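Local coordinates for alternansucrase (Leuconostoc mesenteroides, PDB 6HVG), which is a large multidomain enzyme of glycoside hydrolase family 70, combining a TIM-barrel catalytic region with flanking choline-binding-type repeats, at residues A[389-394]-A[1285-1290]; A[536-541]-A[1169-1174]; A[855-860]-A[1014-1019]. One frame throughout, in Å; residues are numbered along the deposited sequence.

Contact 1. Residues A[389-394]-A[1285-1290]; sequences NTPHNA and LQNKDA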
ATOM      1  N   ASN A 389     -40.155   6.588 -34.588  1.00 68.00           N
ATOM      2  CA  ASN A 389     -39.452   7.391 -33.593  1.00 66.28           C
ATOM      3  C   ASN A 389     -38.009   7.715 -33.943  1.00 63.60           C
ATOM      4  O   ASN A 389     -37.422   8.603 -33.340  1.00 66.76           O
ATOM      5  CB  ASN A 389     -39.482   6.681 -32.245  1.00 66.38           C
ATOM      6  CG  ASN A 389     -40.881   6.303 -31.823  1.00 67.02           C
ATOM      7  OD1 ASN A 389     -41.850   6.973 -32.162  1.00 70.53           O
ATOM      8  ND2 ASN A 389     -40.990   5.232 -31.084  1.00 67.11           N
ATOM      9  N   THR A 390     -37.438   7.017 -34.913  1.00 60.04           N
ATOM     10  CA  THR A 390     -36.036   7.230 -35.266  1.00 56.31           C
ATOM     11  C   THR A 390     -35.725   8.682 -35.657  1.00 56.31           C
ATOM     12  O   THR A 390     -34.832   9.278 -35.084  1.00 59.32           O
ATOM     13  CB  THR A 390     -35.589   6.261 -36.375  1.00 54.72           C
ATOM     14  OG1 THR A 390     -35.780   4.918 -35.935  1.00 55.60           O
ATOM     15  CG2 THR A 390     -34.126   6.445 -36.743  1.00 54.94           C
ATOM     16  N   PRO A 391     -36.445   9.269 -36.627  1.00 59.44           N
ATOM     17  CA  PRO A 391     -36.130  10.662 -36.970  1.00 61.81           C
ATOM     18  C   PRO A 391     -36.288  11.651 -35.813  1.00 60.45           C
ATOM     19  O   PRO A 391     -35.620  12.678 -35.813  1.00 60.34           O
ATOM     20  CB  PRO A 391     -37.116  11.015 -38.102  1.00 63.06           C
ATOM     21  CG  PRO A 391     -38.147   9.960 -38.075  1.00 62.95           C
ATOM     22  CD  PRO A 391     -37.566   8.748 -37.418  1.00 62.27           C
ATOM     23  N   HIS A 392     -37.175  11.354 -34.864  1.00 59.25           N
ATOM     24  CA  HIS A 392     -37.386  12.220 -33.703  1.00 62.87           C
ATOM     25  C   HIS A 392     -36.239  12.096 -32.679  1.00 63.04           C
ATOM     26  O   HIS A 392     -35.742  13.097 -32.184  1.00 62.84           O
ATOM     27  CB  HIS A 392     -38.733  11.917 -33.029  1.00 66.68           C
ATOM     28  CG  HIS A 392     -39.926  12.079 -33.932  1.00 71.25           C
ATOM     29  ND1 HIS A 392     -40.024  13.077 -34.882  1.00 75.96           N
ATOM     30  CD2 HIS A 392     -41.082  11.377 -34.017  1.00 70.97           C
ATOM     31  CE1 HIS A 392     -41.175  12.972 -35.521  1.00 75.14           C
ATOM     32  NE2 HIS A 392     -41.840  11.953 -35.010  1.00 74.63           N
ATOM     33  N   ASN A 393     -35.819  10.871 -32.366  1.00 62.20           N
ATOM     34  CA  ASN A 393     -34.754  10.642 -31.401  1.00 58.78           C
ATOM     35  C   ASN A 393     -33.352  10.820 -31.965  1.00 60.47           C
ATOM     36  O   ASN A 393     -32.395  10.842 -31.203  1.00 63.48           O
ATOM     37  CB  ASN A 393     -34.848   9.248 -30.784  1.00 58.23           C
ATOM     38  CG  ASN A 393     -35.918   9.145 -29.706  1.00 60.86           C
ATOM     39  OD1 ASN A 393     -36.245  10.125 -29.033  1.00 68.35           O
ATOM     40  ND2 ASN A 393     -36.463   7.959 -29.537  1.00 59.71           N
ATOM     41  N   ALA A 394     -33.207  11.004 -33.271  1.00 60.90           N
ATOM     42  CA  ALA A 394     -31.891  11.230 -33.858  1.00 58.03           C
ATOM     43  C   ALA A 394     -31.279  12.534 -33.359  1.00 59.63           C
ATOM     44  O   ALA A 394     -31.973  13.445 -32.908  1.00 61.94           O
ATOM     45  CB  ALA A 394     -31.987  11.245 -35.372  1.00 57.70           C
ATOM     46  N   LEU A1285     -28.631   7.445 -34.501  1.00 51.97           N
ATOM     47  CA  LEU A1285     -28.499   8.827 -34.112  1.00 54.41           C
ATOM     48  C   LEU A1285     -28.408   9.757 -35.300  1.00 55.61           C
ATOM     49  O   LEU A1285     -28.716  10.936 -35.141  1.00 61.67           O
ATOM     50  CB  LEU A1285     -27.299   9.028 -33.191  1.00 56.47           C
ATOM     51  CG  LEU A1285     -27.476   8.604 -31.724  1.00 55.20           C
ATOM     52  CD1 LEU A1285     -28.719   9.191 -31.087  1.00 58.38           C
ATOM     53  CD2 LEU A1285     -27.560   7.120 -31.629  1.00 55.36           C
ATOM     54  N   GLN A1286     -28.049   9.240 -36.476  1.00 56.43           N
ATOM     55  CA  GLN A1286     -28.015  10.043 -37.706  1.00 57.36           C
ATOM     56  C   GLN A1286     -29.222   9.838 -38.610  1.00 57.19           C
ATOM     57  O   GLN A1286     -29.206  10.226 -39.779  1.00 55.71           O
ATOM     58  CB  GLN A1286     -26.775   9.710 -38.502  1.00 56.91           C
ATOM     59  CG  GLN A1286     -25.474   9.925 -37.770  1.00 58.26           C
ATOM     60  CD  GLN A1286     -24.303   9.563 -38.650  1.00 59.71           C
ATOM     61  OE1 GLN A1286     -24.266   8.482 -39.240  1.00 67.11           O
ATOM     62  NE2 GLN A1286     -23.357  10.482 -38.779  1.00 59.80           N
ATOM     63  N   ASN A1287     -30.275   9.257 -38.047  1.00 59.95           N
ATOM     64  CA  ASN A1287     -31.499   8.908 -38.783  1.00 56.35           C
ATOM     65  C   ASN A1287     -31.202   8.036 -39.971  1.00 56.60           C
ATOM     66  O   ASN A1287     -31.670   8.319 -41.066  1.00 65.43           O
ATOM     67  CB  ASN A1287     -32.284  10.159 -39.214  1.00 54.33           C
ATOM     68  CG  ASN A1287     -33.721   9.840 -39.636  1.00 54.32           C
ATOM     69  OD1 ASN A1287     -34.308   8.851 -39.230  1.00 54.69           O
ATOM     70  ND2 ASN A1287     -34.263  10.657 -40.502  1.00 54.58           N
ATOM     71  N   LYS A1288     -30.392   7.007 -39.771  1.00 53.44           N
ATOM     72  CA  LYS A1288     -30.145   6.039 -40.797  1.00 56.26           C
ATOM     73  C   LYS A1288     -30.587   4.757 -40.197  1.00 56.58           C
ATOM     74  O   LYS A1288     -30.811   4.689 -39.000  1.00 55.71           O
ATOM     75  CB  LYS A1288     -28.669   5.998 -41.177  1.00 60.67           C
ATOM     76  CG  LYS A1288     -28.209   7.264 -41.866  1.00 65.28           C
ATOM     77  CD  LYS A1288     -26.826   7.040 -42.468  1.00 74.23           C
ATOM     78  CE  LYS A1288     -26.205   8.332 -43.011  1.00 80.20           C
ATOM     79  NZ  LYS A1288     -27.065   8.944 -44.072  1.00 82.93           N
ATOM     80  N   ASP A1289     -30.721   3.734 -41.027  1.00 60.88           N
ATOM     81  CA  ASP A1289     -31.224   2.442 -40.585  1.00 61.96           C
ATOM     82  C   ASP A1289     -30.116   1.540 -40.083  1.00 59.42           C
ATOM     83  O   ASP A1289     -29.164   1.269 -40.805  1.00 63.51           O
ATOM     84  CB  ASP A1289     -31.938   1.738 -41.726  1.00 66.23           C
ATOM     85  CG  ASP A1289     -32.501   0.384 -41.318  1.00 70.01           C
ATOM     86  OD1 ASP A1289     -32.914   0.196 -40.157  1.00 72.88           O
ATOM     87  OD2 ASP A1289     -32.562  -0.501 -42.180  1.00 75.18           O
ATOM     88  N   ALA A1290     -30.232   1.133 -38.825  1.00 55.06           N
ATOM     89  CA  ALA A1290     -29.247   0.311 -38.169  1.00 51.98           C
ATOM     90  C   ALA A1290     -29.802  -1.084 -38.091  1.00 53.46           C
ATOM     91  O   ALA A1290     -30.825  -1.288 -37.476  1.00 61.91           O
ATOM     92  CB  ALA A1290     -28.966   0.850 -36.766  1.00 49.97           C
TER
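Ala394 and Leu1285 bring the two backbones closest, their CA atoms 4.2 Å apart, and the segments then diverge slightly, so that Pro391 and Asn1287 face each other at 5.3 Å between CA atoms. Residues 390-393 form a short helical turn, and Ala394 is the first residue to leave it. Segment 1285-1290 is irregular, and at Asn1287 it takes a left-handed helical conformation (phi 55°, psi 47°). The amide of Asn1287 supplies most of the side-chain contact. Its CG stands anti to the backbone N (chi1 -164°), which sends the group toward the helical turn, where CG lies 3.7 Å from Pro391 CA. Carbonyl oxygen OD1 approaches the CG2 methyl of Thr390 to 3.5 Å, while ND2 rests against Pro391 CB at 3.7 Å. OD1 is also near Pro391 N, but a proline nitrogen has no hydrogen to offer, so the meeting is van der Waals packing. Thr390 OG1 is engaged by the backbone N of Asn387, and across the contact its methyl is the branch that touches. At the end of the helical turn, Ala394 CB sits 3.3 Å from Leu1285 O and 4.0 Å from Asn1287 CB. The CB of Leu1285 points away from the helical turn, yet its CD1 methyl returns to within 4.0 Å of Asn393 O, a carbonyl that accepts a hydrogen bond from Tyr416 OH. The two segments share no hydrogen bond, although Leu1285 is paired through its backbone with Ala395 next door. Nearly 900 residues separate the segments along the chain. Their meeting far from its centre is consistent with the U-shaped course of family 70 enzymes, in which peripheral domains are assembled from one piece before the barrel and another after it.

Contact 2. Residues A[536-541]-A[1169-1174]; sequences AYQDDS and VVTATR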
ATOM      1  N   ALA A 536      -0.908   3.497 -16.955  1.00 38.61           N
ATOM      2  CA  ALA A 536       0.138   4.241 -17.637  1.00 39.36           C
ATOM      3  C   ALA A 536      -0.427   4.808 -18.939  1.00 42.25           C
ATOM      4  O   ALA A 536      -0.998   4.076 -19.734  1.00 42.02           O
ATOM      5  CB  ALA A 536       1.323   3.352 -17.922  1.00 39.32           C
ATOM      6  N   TYR A 537      -0.258   6.106 -19.158  1.00 41.97           N
ATOM      7  CA  TYR A 537      -0.708   6.732 -20.377  1.00 41.66           C
ATOM      8  C   TYR A 537       0.235   6.403 -21.527  1.00 45.04           C
ATOM      9  O   TYR A 537       1.444   6.261 -21.334  1.00 41.19           O
ATOM     10  CB  TYR A 537      -0.804   8.251 -20.232  1.00 41.79           C
ATOM     11  CG  TYR A 537      -1.732   8.758 -19.149  1.00 40.34           C
ATOM     12  CD1 TYR A 537      -2.768   8.004 -18.665  1.00 39.66           C
ATOM     13  CD2 TYR A 537      -1.564  10.033 -18.615  1.00 41.97           C
ATOM     14  CE1 TYR A 537      -3.592   8.477 -17.642  1.00 38.51           C
ATOM     15  CE2 TYR A 537      -2.403  10.517 -17.624  1.00 38.88           C
ATOM     16  CZ  TYR A 537      -3.411   9.727 -17.144  1.00 37.10           C
ATOM     17  OH  TYR A 537      -4.220  10.188 -16.160  1.00 39.64           O
ATOM     18  N   GLN A 538      -0.329   6.319 -22.740  1.00 49.37           N
ATOM     19  CA  GLN A 538       0.444   5.942 -23.930  1.00 48.16           C
ATOM     20  C   GLN A 538       0.497   7.045 -24.976  1.00 46.61           C
ATOM     21  O   GLN A 538      -0.371   7.909 -25.025  1.00 46.19           O
ATOM     22  CB  GLN A 538      -0.135   4.676 -24.537  1.00 48.67           C
ATOM     23  CG  GLN A 538      -0.361   3.551 -23.540  1.00 50.73           C
ATOM     24  CD  GLN A 538       0.916   3.028 -22.916  1.00 53.62           C
ATOM     25  OE1 GLN A 538       1.910   2.800 -23.590  1.00 59.57           O
ATOM     26  NE2 GLN A 538       0.894   2.850 -21.607  1.00 57.38           N
ATOM     27  N   ASP A 539       1.549   7.015 -25.788  1.00 51.08           N
ATOM     28  CA  ASP A 539       1.695   7.915 -26.947  1.00 52.68           C
ATOM     29  C   ASP A 539       0.940   7.336 -28.115  1.00 53.23           C
ATOM     30  O   ASP A 539       1.398   6.370 -28.716  1.00 54.91           O
ATOM     31  CB  ASP A 539       3.166   8.083 -27.338  1.00 51.96           C
ATOM     32  CG  ASP A 539       3.959   8.881 -26.325  1.00 54.20           C
ATOM     33  OD1 ASP A 539       3.364   9.538 -25.445  1.00 54.32           O
ATOM     34  OD2 ASP A 539       5.195   8.872 -26.431  1.00 57.01           O
ATOM     35  N   ASP A 540      -0.198   7.952 -28.442  1.00 53.81           N
ATOM     36  CA  ASP A 540      -1.114   7.430 -29.440  1.00 55.04           C
ATOM     37  C   ASP A 540      -1.667   8.602 -30.262  1.00 56.38           C
ATOM     38  O   ASP A 540      -2.781   9.088 -30.028  1.00 54.95           O
ATOM     39  CB  ASP A 540      -2.209   6.634 -28.723  1.00 56.58           C
ATOM     40  CG  ASP A 540      -3.297   6.102 -29.657  1.00 61.21           C
ATOM     41  OD1 ASP A 540      -3.147   6.148 -30.912  1.00 65.86           O
ATOM     42  OD2 ASP A 540      -4.307   5.610 -29.097  1.00 58.98           O
ATOM     43  N   SER A 541      -0.858   9.043 -31.227  1.00 54.94           N
ATOM     44  CA  SER A 541      -1.181  10.176 -32.093  1.00 54.49           C
ATOM     45  C   SER A 541      -2.444  10.000 -32.975  1.00 60.67           C
ATOM     46  O   SER A 541      -3.078  10.990 -33.335  1.00 60.58           O
ATOM     47  CB  SER A 541       0.014  10.479 -32.981  1.00 53.20           C
ATOM     48  OG  SER A 541       0.358   9.340 -33.747  1.00 51.60           O
ATOM     49  N   VAL A1169      -9.194  12.701 -22.620  1.00 46.84           N
ATOM     50  CA  VAL A1169      -9.253  11.298 -22.972  1.00 46.62           C
ATOM     51  C   VAL A1169      -7.838  10.852 -23.267  1.00 46.80           C
ATOM     52  O   VAL A1169      -7.209  11.355 -24.184  1.00 48.20           O
ATOM     53  CB  VAL A1169     -10.183  11.018 -24.176  1.00 47.12           C
ATOM     54  CG1 VAL A1169     -10.124   9.554 -24.576  1.00 47.39           C
ATOM     55  CG2 VAL A1169     -11.611  11.391 -23.832  1.00 46.36           C
ATOM     56  N   VAL A1170      -7.353   9.905 -22.471  1.00 48.32           N
ATOM     57  CA  VAL A1170      -6.009   9.340 -22.623  1.00 48.53           C
ATOM     58  C   VAL A1170      -6.122   7.911 -23.154  1.00 48.51           C
ATOM     59  O   VAL A1170      -7.199   7.311 -23.094  1.00 49.84           O
ATOM     60  CB  VAL A1170      -5.237   9.290 -21.262  1.00 49.14           C
ATOM     61  CG1 VAL A1170      -5.185  10.660 -20.609  1.00 48.24           C
ATOM     62  CG2 VAL A1170      -5.850   8.257 -20.305  1.00 47.91           C
ATOM     63  N   THR A1171      -5.009   7.387 -23.669  1.00 46.89           N
ATOM     64  CA  THR A1171      -4.877   5.968 -23.991  1.00 47.36           C
ATOM     65  C   THR A1171      -4.094   5.303 -22.856  1.00 47.65           C
ATOM     66  O   THR A1171      -2.939   5.650 -22.609  1.00 47.85           O
ATOM     67  CB  THR A1171      -4.139   5.755 -25.324  1.00 45.97           C
ATOM     68  OG1 THR A1171      -4.950   6.217 -26.394  1.00 48.44           O
ATOM     69  CG2 THR A1171      -3.876   4.288 -25.560  1.00 48.78           C
ATOM     70  N   ALA A1172      -4.707   4.332 -22.190  1.00 45.87           N
ATOM     71  CA  ALA A1172      -4.193   3.841 -20.930  1.00 48.95           C
ATOM     72  C   ALA A1172      -4.045   2.341 -20.879  1.00 51.56           C
ATOM     73  O   ALA A1172      -4.875   1.605 -21.405  1.00 59.46           O
ATOM     74  CB  ALA A1172      -5.088   4.306 -19.786  1.00 50.24           C
ATOM     75  N   THR A1173      -2.997   1.896 -20.201  1.00 49.31           N
ATOM     76  CA  THR A1173      -2.755   0.490 -19.928  1.00 49.77           C
ATOM     77  C   THR A1173      -2.648   0.285 -18.425  1.00 51.27           C
ATOM     78  O   THR A1173      -2.048   1.101 -17.733  1.00 57.91           O
ATOM     79  CB  THR A1173      -1.438   0.042 -20.577  1.00 49.73           C
ATOM     80  OG1 THR A1173      -1.492   0.275 -21.986  1.00 47.90           O
ATOM     81  CG2 THR A1173      -1.157  -1.429 -20.324  1.00 51.23           C
ATOM     82  N   ARG A1174      -3.234  -0.799 -17.914  1.00 49.63           N
ATOM     83  CA  ARG A1174      -3.180  -1.132 -16.482  1.00 45.32           C
ATOM     84  C   ARG A1174      -1.823  -1.679 -16.116  1.00 43.95           C
ATOM     85  O   ARG A1174      -1.358  -2.637 -16.709  1.00 41.83           O
ATOM     86  CB  ARG A1174      -4.251  -2.138 -16.132  1.00 44.61           C
ATOM     87  CG  ARG A1174      -4.303  -2.570 -14.684  1.00 43.62           C
ATOM     88  CD  ARG A1174      -4.973  -1.515 -13.812  1.00 46.52           C
ATOM     89  NE  ARG A1174      -5.177  -2.022 -12.472  1.00 46.87           N
ATOM     90  CZ  ARG A1174      -4.194  -2.199 -11.592  1.00 50.49           C
ATOM     91  NH1 ARG A1174      -2.926  -1.877 -11.885  1.00 47.58           N
ATOM     92  NH2 ARG A1174      -4.481  -2.691 -10.395  1.00 52.20           N
TER
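Tyr537 presents one ring face to Val1170, whose CG1 methyl stands 3.8 Å above the plane over its centre, a CH-pi contact only 5° off the ring normal. The second methyl, CG2, meets the CD1 and CE1 side of the ring at 3.5 Å. Ala1194 and Thr1196 of strand 1190-1197, together with Met1248 and Thr1251 of strand 1248-1252, also touch this side chain, which therefore packs against three strands. The second flat group is the amide of Gln538. The chain bends at chi2 (-64°), which turns CD back toward the start of its own segment, and NE2 donates to Ala536 O over 2.9 Å from 68° above the carbonyl plane. Thr1173 N reaches the same oxygen from the opposite face, at 3.0 Å, so two donors grip one carbonyl. The return bond from Ala536 N to Thr1173 O completes an antiparallel hydrogen-bonded pair; Tyr537 and Ala1172 follow as a non-hydrogen-bonded pair, and Gln538 N then donates to Thr1171 O over 2.7 Å. Further on, the chain after the strand is fastened by side chains instead. Thr1171 OG1 donates to Asp540 OD2 over 2.8 Å, arriving on the anti side of the carboxylate as the two side chains cross at about a right angle. That OD2 also forms a salt bridge with Arg543 NE. The strands belong to the antiparallel sheet that, in this family, forms domain B from two distant parts of the chain, and the side chain of Ala536 is about 11 Å from the bound calcium ion. Chemically, apolar packing on the Tyr537 face gives way to polar bonding: arginine and threonine would both favour a charged Asp540, but only the threonine hydroxyl ties the outgoing loop to strand 1166-1175.

Contact 3. Residues A[855-860]-A[1014-1019]; sequences IKYVSG and DSQDAR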
ATOM      1  N   ILE A 855      25.776  20.075  22.046  1.00 44.51           N
ATOM      2  CA  ILE A 855      26.443  21.338  21.775  1.00 46.24           C
ATOM      3  C   ILE A 855      27.721  21.489  22.634  1.00 49.97           C
ATOM      4  O   ILE A 855      28.744  21.940  22.141  1.00 50.04           O
ATOM      5  CB  ILE A 855      25.489  22.513  22.087  1.00 47.71           C
ATOM      6  CG1 ILE A 855      24.270  22.476  21.160  1.00 46.95           C
ATOM      7  CG2 ILE A 855      26.238  23.846  22.019  1.00 47.95           C
ATOM      8  CD1 ILE A 855      23.159  23.445  21.518  1.00 48.03           C
ATOM      9  N   LYS A 856      27.624  21.146  23.924  1.00 53.11           N
ATOM     10  CA  LYS A 856      28.714  21.306  24.895  1.00 58.19           C
ATOM     11  C   LYS A 856      29.847  20.295  24.748  1.00 56.22           C
ATOM     12  O   LYS A 856      31.023  20.649  24.884  1.00 57.82           O
ATOM     13  CB  LYS A 856      28.172  21.160  26.322  1.00 65.08           C
ATOM     14  CG  LYS A 856      27.575  22.411  26.935  1.00 70.21           C
ATOM     15  CD  LYS A 856      27.046  22.126  28.336  1.00 72.45           C
ATOM     16  CE  LYS A 856      27.251  23.296  29.282  1.00 74.26           C
ATOM     17  NZ  LYS A 856      26.525  24.518  28.851  1.00 72.25           N
ATOM     18  N   TYR A 857      29.499  19.027  24.533  1.00 51.33           N
ATOM     19  CA  TYR A 857      30.485  17.964  24.686  1.00 49.96           C
ATOM     20  C   TYR A 857      30.822  17.144  23.439  1.00 49.63           C
ATOM     21  O   TYR A 857      31.895  16.549  23.372  1.00 50.65           O
ATOM     22  CB  TYR A 857      30.041  16.995  25.774  1.00 50.32           C
ATOM     23  CG  TYR A 857      29.612  17.636  27.075  1.00 49.72           C
ATOM     24  CD1 TYR A 857      30.546  17.965  28.052  1.00 48.20           C
ATOM     25  CD2 TYR A 857      28.286  17.886  27.336  1.00 48.18           C
ATOM     26  CE1 TYR A 857      30.149  18.512  29.257  1.00 48.00           C
ATOM     27  CE2 TYR A 857      27.887  18.451  28.523  1.00 47.51           C
ATOM     28  CZ  TYR A 857      28.824  18.753  29.497  1.00 47.02           C
ATOM     29  OH  TYR A 857      28.438  19.338  30.671  1.00 43.44           O
ATOM     30  N   VAL A 858      29.932  17.087  22.450  1.00 47.81           N
ATOM     31  CA  VAL A 858      30.095  16.131  21.359  1.00 45.69           C
ATOM     32  C   VAL A 858      31.063  16.612  20.283  1.00 46.30           C
ATOM     33  O   VAL A 858      30.717  17.424  19.437  1.00 45.66           O
ATOM     34  CB  VAL A 858      28.746  15.732  20.771  1.00 46.32           C
ATOM     35  CG1 VAL A 858      28.919  14.838  19.555  1.00 47.69           C
ATOM     36  CG2 VAL A 858      27.930  15.011  21.837  1.00 47.35           C
ATOM     37  N   SER A 859      32.295  16.111  20.348  1.00 47.42           N
ATOM     38  CA  SER A 859      33.286  16.317  19.288  1.00 47.77           C
ATOM     39  C   SER A 859      34.383  15.276  19.380  1.00 47.21           C
ATOM     40  O   SER A 859      34.416  14.499  20.334  1.00 48.39           O
ATOM     41  CB  SER A 859      33.898  17.715  19.349  1.00 49.73           C
ATOM     42  OG  SER A 859      34.627  17.989  18.145  1.00 51.71           O
ATOM     43  N   GLY A 860      35.282  15.276  18.396  1.00 44.91           N
ATOM     44  CA  GLY A 860      36.391  14.353  18.358  1.00 43.30           C
ATOM     45  C   GLY A 860      36.025  12.988  17.845  1.00 44.99           C
ATOM     46  O   GLY A 860      34.908  12.733  17.399  1.00 48.63           O
ATOM     47  N   ASP A1014      29.623  27.237  31.083  1.00 62.70           N
ATOM     48  CA  ASP A1014      28.208  27.465  30.724  1.00 62.99           C
ATOM     49  C   ASP A1014      27.978  27.749  29.245  1.00 60.81           C
ATOM     50  O   ASP A1014      26.936  27.408  28.698  1.00 60.34           O
ATOM     51  CB  ASP A1014      27.624  28.638  31.535  1.00 64.04           C
ATOM     52  CG  ASP A1014      27.323  28.267  32.985  1.00 67.46           C
ATOM     53  OD1 ASP A1014      27.550  27.099  33.386  1.00 69.15           O
ATOM     54  OD2 ASP A1014      26.864  29.157  33.728  1.00 68.43           O
ATOM     55  N   SER A1015      28.955  28.385  28.617  1.00 59.89           N
ATOM     56  CA  SER A1015      28.859  28.760  27.227  1.00 59.24           C
ATOM     57  C   SER A1015      29.687  27.828  26.345  1.00 58.17           C
ATOM     58  O   SER A1015      29.888  28.113  25.166  1.00 57.13           O
ATOM     59  CB  SER A1015      29.320  30.213  27.061  1.00 62.08           C
ATOM     60  OG  SER A1015      30.654  30.407  27.517  1.00 64.16           O
ATOM     61  N   GLN A1016      30.142  26.702  26.897  1.00 58.68           N
ATOM     62  CA  GLN A1016      31.024  25.791  26.167  1.00 57.04           C
ATOM     63  C   GLN A1016      30.303  25.298  24.938  1.00 55.61           C
ATOM     64  O   GLN A1016      29.166  24.830  25.022  1.00 56.91           O
ATOM     65  CB  GLN A1016      31.457  24.582  27.012  1.00 58.10           C
ATOM     66  CG  GLN A1016      32.623  23.817  26.397  1.00 57.51           C
ATOM     67  CD  GLN A1016      33.237  22.777  27.317  1.00 58.51           C
ATOM     68  OE1 GLN A1016      34.223  23.044  27.997  1.00 59.75           O
ATOM     69  NE2 GLN A1016      32.692  21.565  27.298  1.00 58.25           N
ATOM     70  N   ASP A1017      30.966  25.456  23.796  1.00 54.84           N
ATOM     71  CA  ASP A1017      30.460  25.041  22.504  1.00 51.87           C
ATOM     72  C   ASP A1017      31.548  24.191  21.854  1.00 51.00           C
ATOM     73  O   ASP A1017      32.633  24.685  21.587  1.00 52.39           O
ATOM     74  CB  ASP A1017      30.140  26.270  21.652  1.00 49.92           C
ATOM     75  CG  ASP A1017      29.346  25.926  20.406  1.00 52.33           C
ATOM     76  OD1 ASP A1017      29.351  24.746  19.964  1.00 52.52           O
ATOM     77  OD2 ASP A1017      28.675  26.830  19.846  1.00 50.26           O
ATOM     78  N   ALA A1018      31.253  22.915  21.604  1.00 49.41           N
ATOM     79  CA  ALA A1018      32.236  21.976  21.034  1.00 51.41           C
ATOM     80  C   ALA A1018      32.175  21.851  19.511  1.00 50.72           C
ATOM     81  O   ALA A1018      32.922  21.084  18.912  1.00 55.10           O
ATOM     82  CB  ALA A1018      32.024  20.605  21.643  1.00 52.44           C
ATOM     83  N   ARG A1019      31.261  22.591  18.903  1.00 49.37           N
ATOM     84  CA  ARG A1019      30.989  22.534  17.469  1.00 47.46           C
ATOM     85  C   ARG A1019      32.106  23.151  16.636  1.00 45.32           C
ATOM     86  O   ARG A1019      32.829  24.014  17.106  1.00 42.93           O
ATOM     87  CB  ARG A1019      29.648  23.237  17.196  1.00 45.98           C
ATOM     88  CG  ARG A1019      28.479  22.499  17.841  1.00 47.44           C
ATOM     89  CD  ARG A1019      27.132  23.144  17.563  1.00 47.77           C
ATOM     90  NE  ARG A1019      27.007  24.424  18.231  1.00 49.84           N
ATOM     91  CZ  ARG A1019      25.960  25.228  18.141  1.00 51.17           C
ATOM     92  NH1 ARG A1019      24.901  24.915  17.405  1.00 52.41           N
ATOM     93  NH2 ARG A1019      25.986  26.368  18.805  1.00 54.34           N
TER
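Ile855 and Ala1018 join the two crossings between the barrel and the antiparallel domain C of this family-70 enzyme: helix 844-857 leads into the domain's strand 862-866, and residues 1014-1019 lie on the way back from strand 1003-1009. Carbonyls late in the helix are taken up by the returning loop. Ala1018 N donates to Ile855 O over 2.7 Å in an almost straight bond (178° at the hydrogen). One residue on, Gln1016 NE2 bonds to Lys856 O over 3.1 Å from above the carbonyl plane; the same NE2 also donates to Asn907 O, so this amide joins the helix to a second loop. Its CG, anti to the backbone N (chi1 -166°), starts an extended side chain that carries the amide to the helix. Ala1018 CB settles 3.4 Å from Lys856 O, and Ser859 CB packs against Ala1018 O. In the other direction, Lys856 extends to the loop, its CG 3.5 Å from Gln1016 O, and NZ donates to Asp1014 O, also from above the carbonyl plane. The CB of this lysine lies over one face of the Tyr857 ring, offset toward the rim. Within the loop, Asp1017 OD1 accepts from Arg1019 N, closing an Asx turn. Arg1019 answers side-on, NE to OD1 and NH2 to OD2, a two-nitrogen salt bridge that holds the guanidinium against its own loop. Over one face of that guanidinium sits Ile855 CG2, 3.9 Å from Arg1019 NE.

Contact 2 is the buried one, set in the domain B sheet; contacts 1 and 3 are only partly buried and lie on opposite sides of the chain's centre, their own centres about 88 Å apart. Contact 2 lies about 33 Å from contact 1 and about 59 Å from contact 3, centre to centre. No structural element is shared among them. Their chemistry follows their place: strand pairing and an aromatic face in contact 2, helix carbonyls bound by a loop in contact 3, and packing without shared hydrogen bonds in contact 1. The chain between the segments of contacts 1 and 2 includes all eight strands of the parallel barrel sheet, whereas contact 3 brackets domain C.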